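Local coordinates for protein Cap5O (Staphylococcus aureus, PDB 3OJO) that probably oxidises UDP-N-acetyl-mannosamine with NAD as the electron acceptor, a step in making the capsular polysaccharide of the bacterium, at residues Leu14-Leu19 and Pro25-Phe30; Thr124-Ser129 and Arg193-Phe198; Ser129-Lys134 and Leu157-Glu162. All blocks are in the same frame, centred on the assembly; numbering follows the deposited sequence.

Contact 1. Residues Leu14-Leu19 and Pro25-Phe30. With NAD (nicotinamide-adenine-dinucleotide), chain J.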
# COMPACT_ATOMS: atom_id res chain seq x y z
N LEU B 14 -11.35 26.54 29.71
CA LEU B 14 -10.46 25.68 28.93
C LEU B 14 -9.08 26.29 28.69
O LEU B 14 -8.97 27.45 28.30
CB LEU B 14 -11.12 25.24 27.62
CG LEU B 14 -10.22 24.75 26.47
CD1 LEU B 14 -9.59 23.43 26.77
CD2 LEU B 14 -11.01 24.58 25.23
N THR B 15 -8.03 25.50 28.93
CA THR B 15 -6.67 25.90 28.63
C THR B 15 -6.16 25.10 27.40
O THR B 15 -6.27 23.85 27.35
CB THR B 15 -5.79 25.76 29.86
OG1 THR B 15 -6.39 26.49 30.93
CG2 THR B 15 -4.39 26.27 29.61
N VAL B 16 -5.64 25.83 26.40
CA VAL B 16 -5.05 25.23 25.21
C VAL B 16 -3.53 25.44 25.33
O VAL B 16 -3.07 26.57 25.35
CB VAL B 16 -5.64 25.79 23.89
CG1 VAL B 16 -4.91 25.23 22.68
CG2 VAL B 16 -7.16 25.54 23.79
N VAL B 17 -2.78 24.36 25.45
CA VAL B 17 -1.32 24.40 25.57
C VAL B 17 -0.68 24.19 24.19
O VAL B 17 -0.74 23.10 23.63
CB VAL B 17 -0.81 23.41 26.63
CG1 VAL B 17 0.69 23.51 26.84
CG2 VAL B 17 -1.55 23.60 27.95
N GLY B 18 -0.10 25.26 23.66
CA GLY B 18 0.49 25.28 22.32
C GLY B 18 -0.41 26.10 21.43
O GLY B 18 -1.59 25.78 21.27
N LEU B 19 0.10 27.22 20.92
CA LEU B 19 -0.71 28.10 20.08
C LEU B 19 -0.21 28.27 18.65
O LEU B 19 -0.04 29.41 18.17
CB LEU B 19 -0.91 29.47 20.76
CG LEU B 19 -1.55 29.45 22.14
CD1 LEU B 19 -1.38 30.77 22.79
CD2 LEU B 19 -3.01 29.10 22.07
N PRO B 25 -6.19 28.36 16.29
CA PRO B 25 -7.57 28.29 15.79
C PRO B 25 -8.54 27.57 16.72
O PRO B 25 -9.69 28.02 16.85
CB PRO B 25 -7.41 27.54 14.46
CG PRO B 25 -6.01 27.83 14.04
CD PRO B 25 -5.26 27.74 15.33
N THR B 26 -8.08 26.49 17.40
CA THR B 26 -8.85 25.73 18.39
C THR B 26 -9.25 26.63 19.57
O THR B 26 -10.41 26.59 19.97
CB THR B 26 -8.08 24.46 18.80
OG1 THR B 26 -7.87 23.65 17.64
CG2 THR B 26 -8.77 23.66 19.90
N SER B 27 -8.31 27.41 20.14
CA SER B 27 -8.60 28.35 21.23
C SER B 27 -9.64 29.36 20.74
O SER B 27 -10.61 29.62 21.44
CB SER B 27 -7.34 29.12 21.61
OG SER B 27 -6.27 28.23 21.88
N ILE B 28 -9.43 29.90 19.53
CA ILE B 28 -10.32 30.88 18.90
C ILE B 28 -11.74 30.30 18.75
O ILE B 28 -12.71 30.98 19.08
CB ILE B 28 -9.68 31.45 17.58
CG1 ILE B 28 -8.56 32.45 17.91
CG2 ILE B 28 -10.73 32.09 16.64
CD1 ILE B 28 -7.61 32.81 16.72
N MET B 29 -11.84 29.04 18.32
CA MET B 29 -13.08 28.30 18.11
C MET B 29 -13.94 28.10 19.38
O MET B 29 -15.14 28.37 19.34
CB MET B 29 -12.79 26.98 17.41
CG MET B 29 -14.02 26.34 16.81
SD MET B 29 -15.06 27.45 15.80
CE MET B 29 -14.46 27.12 14.26
N PHE B 30 -13.34 27.63 20.49
CA PHE B 30 -14.06 27.42 21.74
C PHE B 30 -14.53 28.75 22.34
O PHE B 30 -15.65 28.83 22.85
CB PHE B 30 -13.21 26.66 22.75
CG PHE B 30 -13.10 25.17 22.51
CD1 PHE B 30 -14.11 24.30 22.94
CD2 PHE B 30 -11.95 24.62 21.96
CE1 PHE B 30 -13.97 22.92 22.79
CE2 PHE B 30 -11.81 23.24 21.83
CZ PHE B 30 -12.82 22.39 22.24
PA NAD J . 3.27 24.58 15.57
O1A NAD J . 4.75 24.54 15.59
O2A NAD J . 2.76 25.49 14.52
O5B NAD J . 2.75 25.05 17.01
C5B NAD J . 3.30 24.55 18.20
C4B NAD J . 3.28 25.67 19.21
O4B NAD J . 3.36 25.12 20.51
C3B NAD J . 4.44 26.66 19.04
O3B NAD J . 3.94 27.99 19.11
C2B NAD J . 5.29 26.40 20.28
O2B NAD J . 5.99 27.54 20.73
C1B NAD J . 4.26 25.91 21.28
N9A NAD J . 4.89 25.09 22.33
C8A NAD J . 5.90 24.18 22.15
N7A NAD J . 6.13 23.55 23.33
C5A NAD J . 5.28 24.06 24.25
C6A NAD J . 5.11 23.80 25.61
N6A NAD J . 5.88 22.87 26.18
N1A NAD J . 4.13 24.49 26.32
C2A NAD J . 3.34 25.44 25.69
N3A NAD J . 3.52 25.70 24.35
C4A NAD J . 4.47 25.02 23.64
O3 NAD J . 2.71 23.06 15.40
PN NAD J . 1.25 22.71 14.85
O1N NAD J . 1.30 22.74 13.37
O2N NAD J . 0.23 23.51 15.58
O5D NAD J . 1.09 21.18 15.24
C5D NAD J . 1.47 20.70 16.51
C4D NAD J . 1.42 19.18 16.46
O4D NAD J . 0.11 18.74 16.15
C3D NAD J . 2.27 18.56 15.35
O3D NAD J . 3.67 18.55 15.55
C2D NAD J . 1.66 17.18 15.30
O2D NAD J . 1.98 16.52 16.50
C1D NAD J . 0.18 17.52 15.42
N1N NAD J . -0.35 17.62 14.04
C2N NAD J . -0.45 18.82 13.38
C3N NAD J . -0.94 18.85 12.06
C7N NAD J . -1.47 20.13 11.47
O7N NAD J . -2.70 20.07 10.78
N7N NAD J . -0.76 21.26 11.59
C4N NAD J . -1.28 17.65 11.42
C5N NAD J . -1.14 16.43 12.08
C6N NAD J . -0.65 16.44 13.39
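Leu14 and Phe30 cross at about a right angle, with one methyl of the leucine laid over a face of the phenyl ring. CD2 of Leu14 stands 3.5 Å from the centroid of the Phe30 ring and 19° off its normal, a CH-pi contact displaced somewhat toward the CG-CD2 side. Leu14 reaches the ring because its CG is anti to the backbone N (chi1 160°). Within the helix, CG2 of Thr26 lies at the edge of the same ring, in its plane, so the strand meets a face of the ring and the helix its edge.

Nearer the cofactor the meeting is of another kind. The oxygen of Ser27 rests against the branch point of Val16, OG to CB 3.2 Å, and both valine methyls lie around it. CD2 of Leu19 comes to 3.4 Å from the same Ser27 OG. A polar atom between two apolar side chains would be costly, but the hydroxyl is hydrogen-bonded to the carbonyl O of Gly23, one turn back in the helix.

Strand, glycine turn and helix form the opening of a Rossmann fold. Gly18, the probable first glycine of its GxGxxG motif, brings CA to 3.4 Å from O4B of NAD, and Val17, facing away from the helix, sets CG1 3.5 Å from C2A of the adenine.

Strand 13-17 lies between strands 36-40 and 86-89 in the sheet, while helix 23-32 covers one face; from this helix Met29 packs on helix 169-175, and Phe30 meets the Phe198 ring edge-to-face.

Contact 2. Residues Thr124-Ser129 and Arg193-Phe198. With NAD (nicotinamide-adenine-dinucleotide), chain J.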
# COMPACT_ATOMS: atom_id res chain seq x y z
N THR B 124 -10.42 17.24 32.53
CA THR B 124 -10.21 16.49 31.29
C THR B 124 -8.91 16.95 30.62
O THR B 124 -8.67 18.15 30.49
CB THR B 124 -11.42 16.59 30.36
OG1 THR B 124 -12.60 16.28 31.09
CG2 THR B 124 -11.30 15.65 29.14
N ILE B 125 -8.06 15.98 30.22
CA ILE B 125 -6.82 16.22 29.49
C ILE B 125 -7.00 15.61 28.12
O ILE B 125 -7.22 14.40 28.00
CB ILE B 125 -5.54 15.68 30.20
CG1 ILE B 125 -5.43 16.11 31.72
CG2 ILE B 125 -4.26 15.99 29.39
CD1 ILE B 125 -5.35 17.51 32.05
N ILE B 126 -6.96 16.45 27.08
CA ILE B 126 -7.05 16.05 25.69
C ILE B 126 -5.69 16.29 25.06
O ILE B 126 -5.12 17.37 25.21
CB ILE B 126 -8.17 16.75 24.89
CG1 ILE B 126 -9.55 16.56 25.57
CG2 ILE B 126 -8.19 16.25 23.42
CD1 ILE B 126 -10.59 17.58 25.15
N VAL B 127 -5.15 15.26 24.40
CA VAL B 127 -3.90 15.38 23.67
C VAL B 127 -4.29 15.39 22.19
O VAL B 127 -4.83 14.39 21.69
CB VAL B 127 -2.89 14.29 24.08
CG1 VAL B 127 -1.59 14.43 23.30
CG2 VAL B 127 -2.61 14.35 25.57
N GLU B 128 -4.16 16.56 21.54
CA GLU B 128 -4.50 16.75 20.12
C GLU B 128 -3.29 16.49 19.21
O GLU B 128 -3.46 16.22 18.03
CB GLU B 128 -5.07 18.14 19.87
CG GLU B 128 -6.58 18.23 20.04
CD GLU B 128 -7.20 19.53 19.56
OE1 GLU B 128 -6.46 20.44 19.13
OE2 GLU B 128 -8.45 19.65 19.64
N SER B 129 -2.08 16.56 19.76
CA SER B 129 -0.80 16.34 19.10
C SER B 129 -0.66 14.88 18.66
O SER B 129 -1.27 13.98 19.26
CB SER B 129 0.34 16.65 20.09
OG SER B 129 0.22 17.96 20.61
N ARG B 193 -18.28 15.68 25.45
CA ARG B 193 -18.79 16.86 26.15
C ARG B 193 -18.06 18.13 25.67
O ARG B 193 -18.70 19.16 25.36
CB ARG B 193 -18.66 16.68 27.68
CG ARG B 193 -19.98 16.32 28.37
CD ARG B 193 -19.77 15.83 29.79
NE ARG B 193 -20.19 14.44 29.93
CZ ARG B 193 -19.65 13.56 30.77
NH1 ARG B 193 -18.64 13.91 31.56
NH2 ARG B 193 -20.10 12.31 30.81
N VAL B 194 -16.72 18.02 25.54
CA VAL B 194 -15.85 19.12 25.13
C VAL B 194 -16.11 19.54 23.69
O VAL B 194 -16.45 20.70 23.44
CB VAL B 194 -14.36 18.83 25.45
CG1 VAL B 194 -13.45 19.94 24.94
CG2 VAL B 194 -14.17 18.61 26.94
N TYR B 195 -16.02 18.60 22.75
CA TYR B 195 -16.20 18.85 21.33
C TYR B 195 -17.61 19.19 20.86
O TYR B 195 -17.76 19.89 19.85
CB TYR B 195 -15.53 17.76 20.49
CG TYR B 195 -14.02 17.80 20.64
CD1 TYR B 195 -13.34 16.84 21.38
CD2 TYR B 195 -13.28 18.85 20.10
CE1 TYR B 195 -11.96 16.90 21.55
CE2 TYR B 195 -11.89 18.92 20.26
CZ TYR B 195 -11.24 17.94 20.97
OH TYR B 195 -9.87 18.01 21.13
N ARG B 196 -18.62 18.76 21.62
CA ARG B 196 -20.05 19.00 21.36
C ARG B 196 -20.37 20.50 21.21
O ARG B 196 -21.35 20.85 20.54
CB ARG B 196 -20.88 18.39 22.51
CG ARG B 196 -22.23 17.82 22.09
CD ARG B 196 -22.74 16.77 23.06
NE ARG B 196 -22.94 17.29 24.42
CZ ARG B 196 -22.66 16.61 25.54
NH1 ARG B 196 -22.18 15.38 25.47
NH2 ARG B 196 -22.87 17.17 26.72
N THR B 197 -19.50 21.37 21.80
CA THR B 197 -19.54 22.84 21.81
C THR B 197 -19.70 23.45 20.41
O THR B 197 -20.44 24.42 20.27
CB THR B 197 -18.27 23.39 22.54
OG1 THR B 197 -18.11 22.75 23.81
CG2 THR B 197 -18.28 24.93 22.73
N PHE B 198 -19.02 22.88 19.39
CA PHE B 198 -19.05 23.39 18.01
C PHE B 198 -18.95 22.31 16.94
O PHE B 198 -19.21 22.59 15.77
CB PHE B 198 -17.91 24.42 17.80
CG PHE B 198 -16.52 23.84 17.98
CD1 PHE B 198 -15.93 23.77 19.24
CD2 PHE B 198 -15.82 23.33 16.89
CE1 PHE B 198 -14.68 23.19 19.40
CE2 PHE B 198 -14.55 22.75 17.06
CZ PHE B 198 -13.99 22.70 18.31
PA NAD J . 3.27 24.58 15.57
O1A NAD J . 4.75 24.54 15.59
O2A NAD J . 2.76 25.49 14.52
O5B NAD J . 2.75 25.05 17.01
C5B NAD J . 3.30 24.55 18.20
C4B NAD J . 3.28 25.67 19.21
O4B NAD J . 3.36 25.12 20.51
C3B NAD J . 4.44 26.66 19.04
O3B NAD J . 3.94 27.99 19.11
C2B NAD J . 5.29 26.40 20.28
O2B NAD J . 5.99 27.54 20.73
C1B NAD J . 4.26 25.91 21.28
N9A NAD J . 4.89 25.09 22.33
C8A NAD J . 5.90 24.18 22.15
N7A NAD J . 6.13 23.55 23.33
C5A NAD J . 5.28 24.06 24.25
C6A NAD J . 5.11 23.80 25.61
N6A NAD J . 5.88 22.87 26.18
N1A NAD J . 4.13 24.49 26.32
C2A NAD J . 3.34 25.44 25.69
N3A NAD J . 3.52 25.70 24.35
C4A NAD J . 4.47 25.02 23.64
O3 NAD J . 2.71 23.06 15.40
PN NAD J . 1.25 22.71 14.85
O1N NAD J . 1.30 22.74 13.37
O2N NAD J . 0.23 23.51 15.58
O5D NAD J . 1.09 21.18 15.24
C5D NAD J . 1.47 20.70 16.51
C4D NAD J . 1.42 19.18 16.46
O4D NAD J . 0.11 18.74 16.15
C3D NAD J . 2.27 18.56 15.35
O3D NAD J . 3.67 18.55 15.55
C2D NAD J . 1.66 17.18 15.30
O2D NAD J . 1.98 16.52 16.50
C1D NAD J . 0.18 17.52 15.42
N1N NAD J . -0.35 17.62 14.04
C2N NAD J . -0.45 18.82 13.38
C3N NAD J . -0.94 18.85 12.06
C7N NAD J . -1.47 20.13 11.47
O7N NAD J . -2.70 20.07 10.78
N7N NAD J . -0.76 21.26 11.59
C4N NAD J . -1.28 17.65 11.42
C5N NAD J . -1.14 16.43 12.08
C6N NAD J . -0.65 16.44 13.39
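With chi1 at -67°, Tyr195 carries its ring anti to its own carbonyl carbon and sends the hydroxyl toward Glu128, whose chain, extended beyond CG (chi2 -170°), comes from the opposite direction. The two meet in a short hydrogen bond, 2.6 Å from the donor Tyr195 OH to Glu128 OE2. The acceptor uses its anti lone pair, the one turned away from the other carboxylate oxygen, and lies at the ring edge. Carboxylate and ring are nearly coplanar, their planes 16° apart.

Ile126 accompanies this polar link with two of its branches. Its CG2 approaches the tyrosine hydroxyl, 3.3 Å from OH, while CD1 meets CG1 of Val194 tip to tip at 3.7 Å. The same CD1 lies obliquely to the Tyr195 ring, 3.9 Å from CE1.

In this Rossmann-type domain, strand 124-127 is an inner strand of the sheet and helix 185-195 packs its C-terminal end against it. Glu128 follows the strand directly, on the side of the fold where NAD binds, and also touches Ile22, whose amide bonds the cofactor. Its OE2 lies close to OE1 of Glu162, which is also in a salt bridge with Arg178. Thr197 OG1 donates to the carbonyl O of Val194 at 2.7 Å.

Contact 3. Residues Ser129-Lys134 and Leu157-Glu162. With NAD (nicotinamide-adenine-dinucleotide), chain J.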
# COMPACT_ATOMS: atom_id res chain seq x y z
N SER B 129 -2.08 16.56 19.76
CA SER B 129 -0.80 16.34 19.10
C SER B 129 -0.66 14.88 18.66
O SER B 129 -1.27 13.98 19.26
CB SER B 129 0.34 16.65 20.09
OG SER B 129 0.22 17.96 20.61
N THR B 130 0.17 14.64 17.65
CA THR B 130 0.41 13.29 17.16
C THR B 130 1.19 12.52 18.19
O THR B 130 2.24 13.00 18.63
CB THR B 130 1.06 13.31 15.78
OG1 THR B 130 0.15 13.97 14.91
CG2 THR B 130 1.38 11.91 15.26
N ILE B 131 0.68 11.37 18.62
CA ILE B 131 1.37 10.57 19.62
C ILE B 131 1.54 9.13 19.19
O ILE B 131 0.66 8.57 18.52
CB ILE B 131 0.77 10.73 21.03
CG1 ILE B 131 -0.69 10.27 21.09
CG2 ILE B 131 0.99 12.16 21.58
CD1 ILE B 131 -1.34 10.45 22.39
N ALA B 132 2.67 8.51 19.61
CA ALA B 132 2.97 7.11 19.32
C ALA B 132 1.96 6.23 20.04
O ALA B 132 1.47 6.63 21.10
CB ALA B 132 4.38 6.77 19.76
N PRO B 133 1.60 5.04 19.50
CA PRO B 133 0.62 4.20 20.21
C PRO B 133 1.11 3.82 21.59
O PRO B 133 2.31 3.62 21.81
CB PRO B 133 0.45 3.00 19.28
CG PRO B 133 0.91 3.48 17.95
CD PRO B 133 2.07 4.38 18.27
N LYS B 134 0.17 3.81 22.54
CA LYS B 134 0.37 3.51 23.96
C LYS B 134 0.92 4.65 24.82
O LYS B 134 1.26 4.42 25.98
CB LYS B 134 1.02 2.13 24.20
CG LYS B 134 0.12 1.00 23.69
CD LYS B 134 0.29 -0.24 24.45
CE LYS B 134 -0.41 -0.37 25.78
NZ LYS B 134 -0.34 -1.81 26.16
N LEU B 157 -8.82 11.22 30.45
CA LEU B 157 -7.74 11.23 29.47
C LEU B 157 -8.25 10.87 28.06
O LEU B 157 -8.67 9.73 27.83
CB LEU B 157 -6.61 10.28 29.89
CG LEU B 157 -5.78 10.59 31.14
CD1 LEU B 157 -4.61 9.61 31.24
CD2 LEU B 157 -5.24 12.01 31.12
N VAL B 158 -8.24 11.86 27.15
CA VAL B 158 -8.69 11.73 25.75
C VAL B 158 -7.54 12.04 24.77
O VAL B 158 -6.84 13.04 24.94
CB VAL B 158 -9.88 12.69 25.44
CG1 VAL B 158 -10.38 12.52 24.00
CG2 VAL B 158 -11.02 12.53 26.44
N HIS B 159 -7.38 11.21 23.73
CA HIS B 159 -6.53 11.49 22.59
C HIS B 159 -7.49 11.75 21.47
O HIS B 159 -8.26 10.87 21.09
CB HIS B 159 -5.59 10.35 22.19
CG HIS B 159 -4.78 10.65 20.95
ND1 HIS B 159 -4.05 11.82 20.81
CD2 HIS B 159 -4.61 9.91 19.82
CE1 HIS B 159 -3.50 11.77 19.61
NE2 HIS B 159 -3.80 10.64 18.98
N CYS B 160 -7.52 12.99 20.98
CA CYS B 160 -8.31 13.34 19.82
C CYS B 160 -7.33 13.94 18.80
O CYS B 160 -6.92 15.09 18.95
CB CYS B 160 -9.46 14.27 20.13
SG CYS B 160 -10.29 14.88 18.64
N PRO B 161 -6.90 13.16 17.80
CA PRO B 161 -5.94 13.68 16.82
C PRO B 161 -6.48 14.83 15.98
O PRO B 161 -7.52 14.74 15.34
CB PRO B 161 -5.57 12.46 15.97
CG PRO B 161 -6.16 11.30 16.63
CD PRO B 161 -7.28 11.77 17.49
N GLU B 162 -5.75 15.92 16.04
CA GLU B 162 -6.12 17.12 15.34
C GLU B 162 -5.34 17.30 14.04
O GLU B 162 -4.10 17.21 14.03
CB GLU B 162 -6.05 18.35 16.26
CG GLU B 162 -6.86 19.54 15.79
CD GLU B 162 -8.35 19.32 15.71
OE1 GLU B 162 -9.07 19.83 16.60
OE2 GLU B 162 -8.81 18.72 14.71
PA NAD J . 3.27 24.58 15.57
O1A NAD J . 4.75 24.54 15.59
O2A NAD J . 2.76 25.49 14.52
O5B NAD J . 2.75 25.05 17.01
C5B NAD J . 3.30 24.55 18.20
C4B NAD J . 3.28 25.67 19.21
O4B NAD J . 3.36 25.12 20.51
C3B NAD J . 4.44 26.66 19.04
O3B NAD J . 3.94 27.99 19.11
C2B NAD J . 5.29 26.40 20.28
O2B NAD J . 5.99 27.54 20.73
C1B NAD J . 4.26 25.91 21.28
N9A NAD J . 4.89 25.09 22.33
C8A NAD J . 5.90 24.18 22.15
N7A NAD J . 6.13 23.55 23.33
C5A NAD J . 5.28 24.06 24.25
C6A NAD J . 5.11 23.80 25.61
N6A NAD J . 5.88 22.87 26.18
N1A NAD J . 4.13 24.49 26.32
C2A NAD J . 3.34 25.44 25.69
N3A NAD J . 3.52 25.70 24.35
C4A NAD J . 4.47 25.02 23.64
O3 NAD J . 2.71 23.06 15.40
PN NAD J . 1.25 22.71 14.85
O1N NAD J . 1.30 22.74 13.37
O2N NAD J . 0.23 23.51 15.58
O5D NAD J . 1.09 21.18 15.24
C5D NAD J . 1.47 20.70 16.51
C4D NAD J . 1.42 19.18 16.46
O4D NAD J . 0.11 18.74 16.15
C3D NAD J . 2.27 18.56 15.35
O3D NAD J . 3.67 18.55 15.55
C2D NAD J . 1.66 17.18 15.30
O2D NAD J . 1.98 16.52 16.50
C1D NAD J . 0.18 17.52 15.42
N1N NAD J . -0.35 17.62 14.04
C2N NAD J . -0.45 18.82 13.38
C3N NAD J . -0.94 18.85 12.06
C7N NAD J . -1.47 20.13 11.47
O7N NAD J . -2.70 20.07 10.78
N7N NAD J . -0.76 21.26 11.59
C4N NAD J . -1.28 17.65 11.42
C5N NAD J . -1.14 16.43 12.08
C6N NAD J . -0.65 16.44 13.39
O HOH W 1 -2.51 15.71 15.59
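On the NAD side of the Rossmann sheet, the loop after strand 124-127 folds over the end of the neighbouring parallel strand 156-159, where Ile131 covers His159. The isoleucine lays its CG1-CD1 arm over one face of the imidazole: CG1 is 3.7 Å from the ring centroid, 18° off the normal, a CH-pi contact, and CD1 comes to 3.4 Å from ND1. A chi1 of 62° puts Ile131 CG1 between the backbone N and the carbonyl carbon, and from there the arm reaches the ring. Pro161 CD lies over the opposite face, so the imidazole is sandwiched, while Ser129 O sits in its plane at the edge, 3.2 Å from CE1. The rotation of the ring is further fixed by a hydrogen bond from ND1 to the carbonyl O of Val127.

The arrangement follows the usual logic of the fold, in which loops at the carboxyl ends of the strands hold the dinucleotide. Thr130 N donates to O2D of the nicotinamide ribose at 2.9 Å, nearly straight at 163°. Close by, a water bridges the two segments: it accepts a long bond from Thr130 OG1 (3.3 Å) and donates to Glu162 O, which lies 3.6 Å from C6N of the nicotinamide.

How the contacts relate
All three contacts are buried and belong to one Rossmann sheet, yet each joins it to a different element. Contact 1 ties its strand to the next helix along the chain, contact 2 ties an inner strand to a helix far along the sequence, and contact 3, nested within the loop that contact 2 closes, sets the loop after strand 124-127 on the end of the adjacent strand 156-159. Contacts 2 and 3 share Ser129; contacts 1 and 2 meet through Phe30 and Phe198. Apolar packing dominates contact 1, a phenol-carboxylate bond marks contact 2, and contact 3 packs an aliphatic arm on an imidazole and adds a water bridge. NAD is met at its adenosine half by contact 1 and at its nicotinamide half by contact 3.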